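Local coordinates for protein possible thiamine biosynthesis enzyme (Candida albicans, PDB 2X7Q) that is of unknown function but adopts the periplasmic binding protein fold and probably binds a small ligand, perhaps linked to thiamine biosynthesis, at residues Y131-F135 with F146-Q150; L62-D68 with A206-S211; F179-Y184 with L248-A252. The protein carries 1 engineered substitution. One frame throughout, in Å; residues are numbered along the deposited sequence.

Interaction 1: Y131-F135 with F146-Q150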
loop_
_atom_site.group_PDB
_atom_site.type_symbol
_atom_site.label_atom_id
_atom_site.label_comp_id
_atom_site.label_asym_id
_atom_site.label_seq_id
_atom_site.Cartn_x
_atom_site.Cartn_y
_atom_site.Cartn_z
ATOM N N TYR A 131 10.958 -4.227 -1.271
ATOM C CA TYR A 131 11.775 -4.854 -2.304
ATOM C C TYR A 131 11.719 -4.058 -3.605
ATOM O O TYR A 131 12.752 -3.711 -4.173
ATOM C CB TYR A 131 11.315 -6.295 -2.545
ATOM C CG TYR A 131 11.972 -6.958 -3.736
ATOM C CD1 TYR A 131 11.345 -6.979 -4.975
ATOM C CD2 TYR A 131 13.217 -7.562 -3.621
ATOM C CE1 TYR A 131 11.939 -7.581 -6.067
ATOM C CE2 TYR A 131 13.821 -8.166 -4.709
ATOM C CZ TYR A 131 13.177 -8.173 -5.929
ATOM O OH TYR A 131 13.773 -8.774 -7.012
ATOM N N VAL A 132 10.508 -3.775 -4.071
ATOM C CA VAL A 132 10.313 -3.047 -5.320
ATOM C C VAL A 132 10.958 -1.663 -5.283
ATOM O O VAL A 132 11.641 -1.264 -6.225
ATOM C CB VAL A 132 8.815 -2.895 -5.651
ATOM C CG1 VAL A 132 8.609 -1.827 -6.713
ATOM C CG2 VAL A 132 8.230 -4.226 -6.090
HETATM N N MSE A 133 10.745 -0.943 -4.188
HETATM C CA MSE A 133 11.250 0.419 -4.053
HETATM C C MSE A 133 12.773 0.486 -4.025
HETATM O O MSE A 133 13.350 1.537 -4.290
HETATM C CB MSE A 133 10.673 1.087 -2.802
HETATM C CG MSE A 133 9.197 1.426 -2.901
HETATM SE SE MSE A 133 8.814 2.591 -4.417
HETATM C CE MSE A 133 9.980 4.069 -3.963
ATOM N N SER A 134 13.422 -0.627 -3.698
ATOM C CA SER A 134 14.880 -0.662 -3.678
ATOM C C SER A 134 15.418 -0.490 -5.094
ATOM O O SER A 134 16.468 0.117 -5.299
ATOM C CB SER A 134 15.394 -1.964 -3.062
ATOM O OG SER A 134 15.233 -3.056 -3.945
ATOM N N PHE A 135 14.689 -1.029 -6.068
ATOM C CA PHE A 135 15.049 -0.878 -7.473
ATOM C C PHE A 135 14.834 0.562 -7.932
ATOM O O PHE A 135 15.690 1.143 -8.597
ATOM C CB PHE A 135 14.226 -1.832 -8.342
ATOM C CG PHE A 135 14.614 -3.279 -8.196
ATOM C CD1 PHE A 135 14.165 -4.028 -7.119
ATOM C CD2 PHE A 135 15.422 -3.890 -9.141
ATOM C CE1 PHE A 135 14.519 -5.358 -6.986
ATOM C CE2 PHE A 135 15.780 -5.220 -9.014
ATOM C CZ PHE A 135 15.326 -5.955 -7.935
ATOM N N PHE A 146 20.221 -3.482 -6.841
ATOM C CA PHE A 146 20.811 -4.374 -5.847
ATOM C C PHE A 146 20.468 -5.835 -6.144
ATOM O O PHE A 146 19.416 -6.128 -6.713
ATOM C CB PHE A 146 20.348 -3.984 -4.440
ATOM C CG PHE A 146 20.514 -2.521 -4.132
ATOM C CD1 PHE A 146 19.449 -1.645 -4.269
ATOM C CD2 PHE A 146 21.735 -2.021 -3.710
ATOM C CE1 PHE A 146 19.598 -0.298 -3.988
ATOM C CE2 PHE A 146 21.890 -0.672 -3.427
ATOM C CZ PHE A 146 20.820 0.189 -3.567
ATOM N N ASP A 147 21.360 -6.746 -5.765
ATOM C CA ASP A 147 21.158 -8.169 -6.023
ATOM C C ASP A 147 21.309 -9.022 -4.766
ATOM O O ASP A 147 21.114 -10.236 -4.803
ATOM C CB ASP A 147 22.104 -8.658 -7.124
ATOM C CG ASP A 147 23.551 -8.288 -6.862
ATOM O OD1 ASP A 147 24.010 -8.428 -5.711
ATOM O OD2 ASP A 147 24.241 -7.876 -7.817
ATOM N N GLN A 148 21.654 -8.380 -3.653
ATOM C CA GLN A 148 21.736 -9.065 -2.367
ATOM C C GLN A 148 20.528 -8.711 -1.503
ATOM O O GLN A 148 20.397 -7.576 -1.043
ATOM C CB GLN A 148 23.026 -8.694 -1.634
ATOM C CG GLN A 148 24.296 -9.199 -2.307
ATOM C CD GLN A 148 25.527 -9.016 -1.440
ATOM O OE1 GLN A 148 25.790 -9.812 -0.539
ATOM N NE2 GLN A 148 26.291 -7.966 -1.712
ATOM N N PHE A 149 19.652 -9.684 -1.283
ATOM C CA PHE A 149 18.435 -9.448 -0.517
ATOM C C PHE A 149 18.295 -10.405 0.660
ATOM O O PHE A 149 18.515 -11.609 0.529
ATOM C CB PHE A 149 17.204 -9.542 -1.418
ATOM C CG PHE A 149 17.176 -8.511 -2.515
ATOM C CD1 PHE A 149 17.528 -8.847 -3.812
ATOM C CD2 PHE A 149 16.799 -7.206 -2.245
ATOM C CE1 PHE A 149 17.503 -7.902 -4.819
ATOM C CE2 PHE A 149 16.774 -6.256 -3.247
ATOM C CZ PHE A 149 17.127 -6.604 -4.536
ATOM N N GLN A 150 17.926 -9.859 1.816
ATOM C CA GLN A 150 17.729 -10.664 3.017
ATOM C C GLN A 150 16.259 -10.695 3.422
ATOM O O GLN A 150 15.727 -9.710 3.939
ATOM C CB GLN A 150 18.578 -10.136 4.172
ATOM C CG GLN A 150 20.080 -10.339 3.994
ATOM C CD GLN A 150 20.681 -9.413 2.956
ATOM O OE1 GLN A 150 21.553 -9.811 2.184
ATOM N NE2 GLN A 150 20.217 -8.169 2.931
HETATM O O HOH W 1 17.259 -3.114 -6.226
#
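Aromatic packing dominates this contact between helix 129-141 and strand 148-151. The two elements belong to a beta-alpha-beta unit that starts with strand 120-123. Their local axes run nearly antiparallel, at 156°, and approach to 11.2 Å. Side chains fill this gap. Phe149 points from the strand toward the helix and meets two rings one turn apart. The edge of Tyr131 faces the Phe149 ring in an edge-to-face pair, with centroids 4.8 Å apart and planes at 55°. Tyr131 CE2 lies 3.7 Å from Phe149 CZ. Phe135 lies closer to parallel with Phe149, at 20°, but the rings are slid apart and barely overlap. Their closest atoms are Phe135 CE1 and Phe149 CZ, at 3.8 Å. Phe146 adds an edge contact, its CE1 lying 3.4 Å from Ser134 O. Its ring also packs on Leu118 and Ile121.

The polar link is indirect. Ser134 OG donates to Tyr131 O at 2.6 Å, inside the helix. Water 1 donates to Ser134 OG at 3.1 Å and accepts from Phe146 N at 3.0 Å. Strand 148-151, the outermost strand of its sheet, is hydrogen-bonded through the backbone of Gln148 and Gln150 to strand 120-123. The helix thus meets the strand through Phe149, and the loop before it through water 1. Without a direct hydrogen bond between the segments, the fit rests on non-directional ring contacts.

Interaction 2: L62-D68 with A206-S211. With CA (calcium ion), chain C.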
loop_
_atom_site.group_PDB
_atom_site.type_symbol
_atom_site.label_atom_id
_atom_site.label_comp_id
_atom_site.label_asym_id
_atom_site.label_seq_id
_atom_site.Cartn_x
_atom_site.Cartn_y
_atom_site.Cartn_z
ATOM N N LEU A 62 -6.892 -12.736 -2.056
ATOM C CA LEU A 62 -7.768 -12.538 -3.204
ATOM C C LEU A 62 -7.721 -13.754 -4.122
ATOM O O LEU A 62 -8.737 -14.156 -4.687
ATOM C CB LEU A 62 -7.368 -11.281 -3.980
ATOM C CG LEU A 62 -7.549 -9.944 -3.261
ATOM C CD1 LEU A 62 -7.079 -8.798 -4.140
ATOM C CD2 LEU A 62 -9.001 -9.752 -2.857
ATOM N N ASN A 63 -6.536 -14.339 -4.257
ATOM C CA ASN A 63 -6.346 -15.511 -5.102
ATOM C C ASN A 63 -7.053 -16.748 -4.559
ATOM O O ASN A 63 -7.544 -17.573 -5.324
ATOM C CB ASN A 63 -4.855 -15.800 -5.289
ATOM C CG ASN A 63 -4.151 -14.738 -6.112
ATOM O OD1 ASN A 63 -4.792 -13.887 -6.730
ATOM N ND2 ASN A 63 -2.823 -14.785 -6.127
ATOM N N SER A 64 -7.098 -16.869 -3.237
ATOM C CA SER A 64 -7.725 -18.020 -2.595
ATOM C C SER A 64 -9.194 -17.752 -2.273
ATOM O O SER A 64 -9.881 -18.609 -1.716
ATOM C CB SER A 64 -6.969 -18.399 -1.320
ATOM O OG SER A 64 -6.938 -17.317 -0.408
ATOM N N ASN A 65 -9.662 -16.558 -2.628
ATOM C CA ASN A 65 -11.045 -16.153 -2.381
ATOM C C ASN A 65 -11.398 -16.075 -0.898
ATOM O O ASN A 65 -12.572 -16.124 -0.531
ATOM C CB ASN A 65 -12.024 -17.081 -3.103
ATOM C CG ASN A 65 -11.856 -17.050 -4.605
ATOM O OD1 ASN A 65 -11.958 -18.079 -5.268
ATOM N ND2 ASN A 65 -11.600 -15.868 -5.151
ATOM N N GLU A 66 -10.384 -15.956 -0.047
ATOM C CA GLU A 66 -10.616 -15.804 1.384
ATOM C C GLU A 66 -11.236 -14.445 1.675
ATOM O O GLU A 66 -11.960 -14.281 2.657
ATOM C CB GLU A 66 -9.316 -15.978 2.167
ATOM C CG GLU A 66 -8.721 -17.377 2.064
ATOM C CD GLU A 66 -7.468 -17.539 2.906
ATOM O OE1 GLU A 66 -7.485 -17.129 4.087
ATOM O OE2 GLU A 66 -6.467 -18.078 2.386
ATOM N N VAL A 67 -10.952 -13.476 0.810
ATOM C CA VAL A 67 -11.523 -12.141 0.935
ATOM C C VAL A 67 -12.012 -11.642 -0.420
ATOM O O VAL A 67 -11.534 -12.086 -1.464
ATOM C CB VAL A 67 -10.512 -11.138 1.513
ATOM C CG1 VAL A 67 -10.045 -11.584 2.888
ATOM C CG2 VAL A 67 -9.330 -10.975 0.568
ATOM N N ASP A 68 -12.962 -10.714 -0.392
ATOM C CA ASP A 68 -13.550 -10.175 -1.610
ATOM C C ASP A 68 -12.833 -8.908 -2.067
ATOM O O ASP A 68 -12.680 -8.668 -3.265
ATOM C CB ASP A 68 -15.035 -9.883 -1.395
ATOM C CG ASP A 68 -15.817 -11.112 -0.978
ATOM O OD1 ASP A 68 -15.896 -12.065 -1.779
ATOM O OD2 ASP A 68 -16.359 -11.125 0.147
ATOM N N ALA A 206 -8.678 -3.088 -4.549
ATOM C CA ALA A 206 -8.634 -4.194 -5.500
ATOM C C ALA A 206 -9.613 -5.309 -5.147
ATOM O O ALA A 206 -10.039 -5.440 -3.996
ATOM C CB ALA A 206 -7.219 -4.742 -5.616
ATOM N N THR A 207 -9.955 -6.113 -6.149
ATOM C CA THR A 207 -10.855 -7.243 -5.960
ATOM C C THR A 207 -10.467 -8.377 -6.902
ATOM O O THR A 207 -9.559 -8.230 -7.719
ATOM C CB THR A 207 -12.320 -6.846 -6.220
ATOM O OG1 THR A 207 -13.186 -7.928 -5.855
ATOM C CG2 THR A 207 -12.529 -6.504 -7.687
ATOM N N SER A 208 -11.155 -9.507 -6.783
ATOM C CA SER A 208 -10.897 -10.655 -7.639
ATOM C C SER A 208 -11.949 -10.751 -8.736
ATOM O O SER A 208 -12.987 -10.094 -8.666
ATOM C CB SER A 208 -10.886 -11.939 -6.815
ATOM O OG SER A 208 -12.158 -12.187 -6.244
ATOM N N SER A 209 -11.669 -11.564 -9.750
ATOM C CA SER A 209 -12.609 -11.766 -10.845
ATOM C C SER A 209 -13.892 -12.411 -10.335
ATOM O O SER A 209 -14.982 -12.129 -10.834
ATOM C CB SER A 209 -11.981 -12.627 -11.945
ATOM O OG SER A 209 -10.896 -11.959 -12.562
ATOM N N ASP A 210 -13.752 -13.280 -9.339
ATOM C CA ASP A 210 -14.899 -13.940 -8.730
ATOM C C ASP A 210 -15.847 -12.925 -8.097
ATOM O O ASP A 210 -17.022 -12.847 -8.456
ATOM C CB ASP A 210 -14.437 -14.945 -7.671
ATOM C CG ASP A 210 -13.725 -16.140 -8.270
ATOM O OD1 ASP A 210 -14.314 -17.241 -8.269
ATOM O OD2 ASP A 210 -12.582 -15.977 -8.745
ATOM N N SER A 211 -15.323 -12.149 -7.154
ATOM C CA SER A 211 -16.123 -11.185 -6.409
ATOM C C SER A 211 -16.694 -10.081 -7.297
ATOM O O SER A 211 -17.786 -9.577 -7.044
ATOM C CB SER A 211 -15.298 -10.570 -5.276
ATOM O OG SER A 211 -14.851 -11.563 -4.371
HETATM CA CA CA C . -11.671 -18.803 -8.059
HETATM O O HOH W 2 -11.994 -13.349 -3.835
#
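Two direct hydrogen bonds converge on Asp68. Thr207 OG1 donates to Asp68 O at 2.7 Å, and Ser211 OG donates to Asp68 OD1 at 2.8 Å. They join the loop after helix 55-63 to the junction of strand 203-208 and helix 209-214, in the lobe of the periplasmic binding protein fold built on the sheet containing strand 17-21. Asp68 OD2 is held elsewhere, by a salt bridge to Lys215 and a hydrogen bond from Lys18 N. The aspartate therefore ties several elements together.

Both segments carry helix-end motifs. Helix 55-63 closes in a Schellman motif, where Asn65 takes a positive phi of 64°. Ser208 is the N-cap of helix 209-214, its OG accepting from Ser211 N at 3.3 Å. Water 2 connects the two ends. It accepts from Asn65 ND2 at 2.9 Å, donates to Val67 O at 2.7 Å and lies 2.7 Å from Ser208 OG. It also donates weakly to Ser211 OG at 3.4 Å.

Apolar packing is centred on Leu62. Leu62 CD1 sits 4.3 Å from Ala206 CB, and Phe77 of helix 74-82 touches both side chains. Leu62 O lies 3.7 Å from Ser208 CB, and Thr207 CA makes a CA-H...O contact with Asp68 O at 3.6 Å. Near the surface, the Asn65 amide splits its roles: ND2 serves water 2 and comes within 3.7 Å of Asp210 OD2, while OD1 binds the calcium ion at 2.9 Å. The ion sits between the two segments, with Asp210 OD1 3.1 Å and Asp210 OD2 3.0 Å from it.

Interaction 3: F179-Y184 with L248-A252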
loop_
_atom_site.group_PDB
_atom_site.type_symbol
_atom_site.label_atom_id
_atom_site.label_comp_id
_atom_site.label_asym_id
_atom_site.label_seq_id
_atom_site.Cartn_x
_atom_site.Cartn_y
_atom_site.Cartn_z
ATOM N N PHE A 179 6.721 7.526 8.625
ATOM C CA PHE A 179 6.099 7.775 9.923
ATOM C C PHE A 179 6.018 6.523 10.789
ATOM O O PHE A 179 5.891 6.612 12.008
ATOM C CB PHE A 179 4.716 8.406 9.756
ATOM C CG PHE A 179 4.756 9.816 9.239
ATOM C CD1 PHE A 179 4.995 10.875 10.098
ATOM C CD2 PHE A 179 4.558 10.081 7.894
ATOM C CE1 PHE A 179 5.036 12.173 9.624
ATOM C CE2 PHE A 179 4.598 11.376 7.413
ATOM C CZ PHE A 179 4.836 12.424 8.280
ATOM N N THR A 180 6.094 5.359 10.154
ATOM C CA THR A 180 6.098 4.097 10.880
ATOM C C THR A 180 7.488 3.827 11.450
ATOM O O THR A 180 7.636 3.152 12.468
ATOM C CB THR A 180 5.672 2.924 9.971
ATOM O OG1 THR A 180 4.360 3.173 9.449
ATOM C CG2 THR A 180 5.661 1.618 10.748
ATOM N N SER A 181 8.502 4.372 10.786
ATOM C CA SER A 181 9.890 4.184 11.191
ATOM C C SER A 181 10.373 5.327 12.078
ATOM O O SER A 181 11.402 5.214 12.744
ATOM C CB SER A 181 10.790 4.088 9.958
ATOM O OG SER A 181 10.350 3.080 9.065
ATOM N N LYS A 182 9.626 6.425 12.079
ATOM C CA LYS A 182 10.032 7.626 12.798
ATOM C C LYS A 182 10.264 7.355 14.279
ATOM O O LYS A 182 11.208 7.878 14.870
ATOM C CB LYS A 182 8.998 8.738 12.610
ATOM C CG LYS A 182 9.445 10.093 13.131
ATOM C CD LYS A 182 8.441 11.177 12.782
ATOM C CE LYS A 182 8.969 12.554 13.140
ATOM N NZ LYS A 182 9.257 12.688 14.591
ATOM N N LYS A 183 9.402 6.534 14.872
ATOM C CA LYS A 183 9.531 6.175 16.280
ATOM C C LYS A 183 10.925 5.642 16.597
ATOM O O LYS A 183 11.492 5.950 17.644
ATOM C CB LYS A 183 8.484 5.128 16.669
ATOM C CG LYS A 183 8.733 4.491 18.032
ATOM C CD LYS A 183 7.759 3.351 18.298
ATOM C CE LYS A 183 8.054 2.653 19.616
ATOM N NZ LYS A 183 7.097 1.551 19.897
ATOM N N TYR A 184 11.475 4.847 15.685
ATOM C CA TYR A 184 12.753 4.187 15.925
ATOM C C TYR A 184 13.948 5.050 15.528
ATOM O O TYR A 184 15.091 4.699 15.809
ATOM C CB TYR A 184 12.792 2.823 15.230
ATOM C CG TYR A 184 11.723 1.881 15.734
ATOM C CD1 TYR A 184 11.924 1.120 16.878
ATOM C CD2 TYR A 184 10.505 1.768 15.077
ATOM C CE1 TYR A 184 10.944 0.263 17.346
ATOM C CE2 TYR A 184 9.519 0.914 15.536
ATOM C CZ TYR A 184 9.744 0.164 16.670
ATOM O OH TYR A 184 8.769 -0.688 17.134
ATOM N N LEU A 248 -2.700 2.414 17.302
ATOM C CA LEU A 248 -1.597 2.029 16.428
ATOM C C LEU A 248 -0.263 2.546 16.961
ATOM O O LEU A 248 -0.231 3.414 17.835
ATOM C CB LEU A 248 -1.844 2.536 15.007
ATOM C CG LEU A 248 -3.184 2.122 14.390
ATOM C CD1 LEU A 248 -3.384 2.773 13.028
ATOM C CD2 LEU A 248 -3.290 0.607 14.286
ATOM N N ASP A 249 0.833 2.007 16.436
ATOM C CA ASP A 249 2.164 2.368 16.911
ATOM C C ASP A 249 2.622 3.714 16.360
ATOM O O ASP A 249 3.612 3.794 15.630
ATOM C CB ASP A 249 3.184 1.287 16.554
ATOM C CG ASP A 249 4.505 1.476 17.272
ATOM O OD1 ASP A 249 4.487 1.700 18.499
ATOM O OD2 ASP A 249 5.564 1.394 16.616
ATOM N N TYR A 250 1.896 4.768 16.714
ATOM C CA TYR A 250 2.269 6.121 16.329
ATOM C C TYR A 250 1.998 7.064 17.488
ATOM O O TYR A 250 0.956 6.972 18.135
ATOM C CB TYR A 250 1.473 6.582 15.107
ATOM C CG TYR A 250 1.531 5.642 13.924
ATOM C CD1 TYR A 250 2.507 5.784 12.945
ATOM C CD2 TYR A 250 0.601 4.620 13.778
ATOM C CE1 TYR A 250 2.559 4.930 11.858
ATOM C CE2 TYR A 250 0.645 3.762 12.695
ATOM C CZ TYR A 250 1.625 3.922 11.739
ATOM O OH TYR A 250 1.671 3.070 10.662
ATOM N N SER A 251 2.933 7.964 17.760
ATOM C CA SER A 251 2.709 8.984 18.776
ATOM C C SER A 251 1.702 9.997 18.254
ATOM O O SER A 251 1.483 10.095 17.046
ATOM C CB SER A 251 4.015 9.680 19.150
ATOM O OG SER A 251 4.534 10.418 18.063
ATOM N N ALA A 252 1.082 10.740 19.164
ATOM C CA ALA A 252 0.105 11.750 18.784
ATOM C C ALA A 252 0.743 12.816 17.899
ATOM O O ALA A 252 0.120 13.300 16.954
ATOM C CB ALA A 252 -0.512 12.382 20.022
HETATM O O HOH W 3 5.604 2.370 14.057
HETATM O O HOH W 4 6.487 -0.650 15.237
#
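An inverse gamma turn centred on Asp249 is the unusual feature here. Its tight bend is closed by a weak hydrogen bond from Tyr250 N to Leu248 O at 2.8 Å. The turn lies between helices 237-247 and 252-259 and directs Asp249 toward helix 178-186. There the extended side chain of Lys183 reaches it, and Lys183 NZ forms a salt bridge with Asp249 OD1 at 3.0 Å. The other carboxylate oxygen is hydrated. Water 4 donates to Asp249 OD2 at 2.6 Å and lies 3.0 Å from Tyr184 OH. Water 3 lies 2.7 Å from both Asp249 OD2 and Thr180 O.

Tyr250 makes the more buried half of the contact. Tyr250 OH donates to Thr180 OG1 at 3.0 Å, and Thr180 OG1 is also hydrogen-bonded to Glu177. The edge of the tyrosine ring meets the helix backbone, with CD1 of Tyr250 3.6 Å from Phe179 O. Ser251 then N-caps helix 252-259.

Phe179 meets Trp258 of helix 252-259 edge-to-face, and a glycerol, probably from the crystallisation liquor, lies about 4 Å from its side chain and may mark a pocket. Helix 178-186 follows strand 173-177 of the sheet containing strand 120-123, while Tyr250 meets His25, in the loop after strand 17-21 of the other sheet, so the contact probably lies where the two lobes meet.

Overall arrangement
Interaction 2 is the most buried of the three, while interactions 1 and 3 are partly buried. Interaction 1 stays within a beta-alpha-beta unit of the sheet containing strands 120-123 and 173-177. Interaction 3 draws on the same sheet for one side, the helix after strand 173-177, and joins it to a loop between later helices. Interaction 2 lies on the other sheet and joins parts 138 residues apart in sequence. Chemistry varies accordingly: aromatic rings in interaction 1, short hydrogen bonds, helix ends and a bound calcium ion in interaction 2, and a solvated ion pair plus the Tyr250 to Thr180 hydrogen bond in interaction 3. Interactions 2 and 3 lie on opposite sides of the chain's centre.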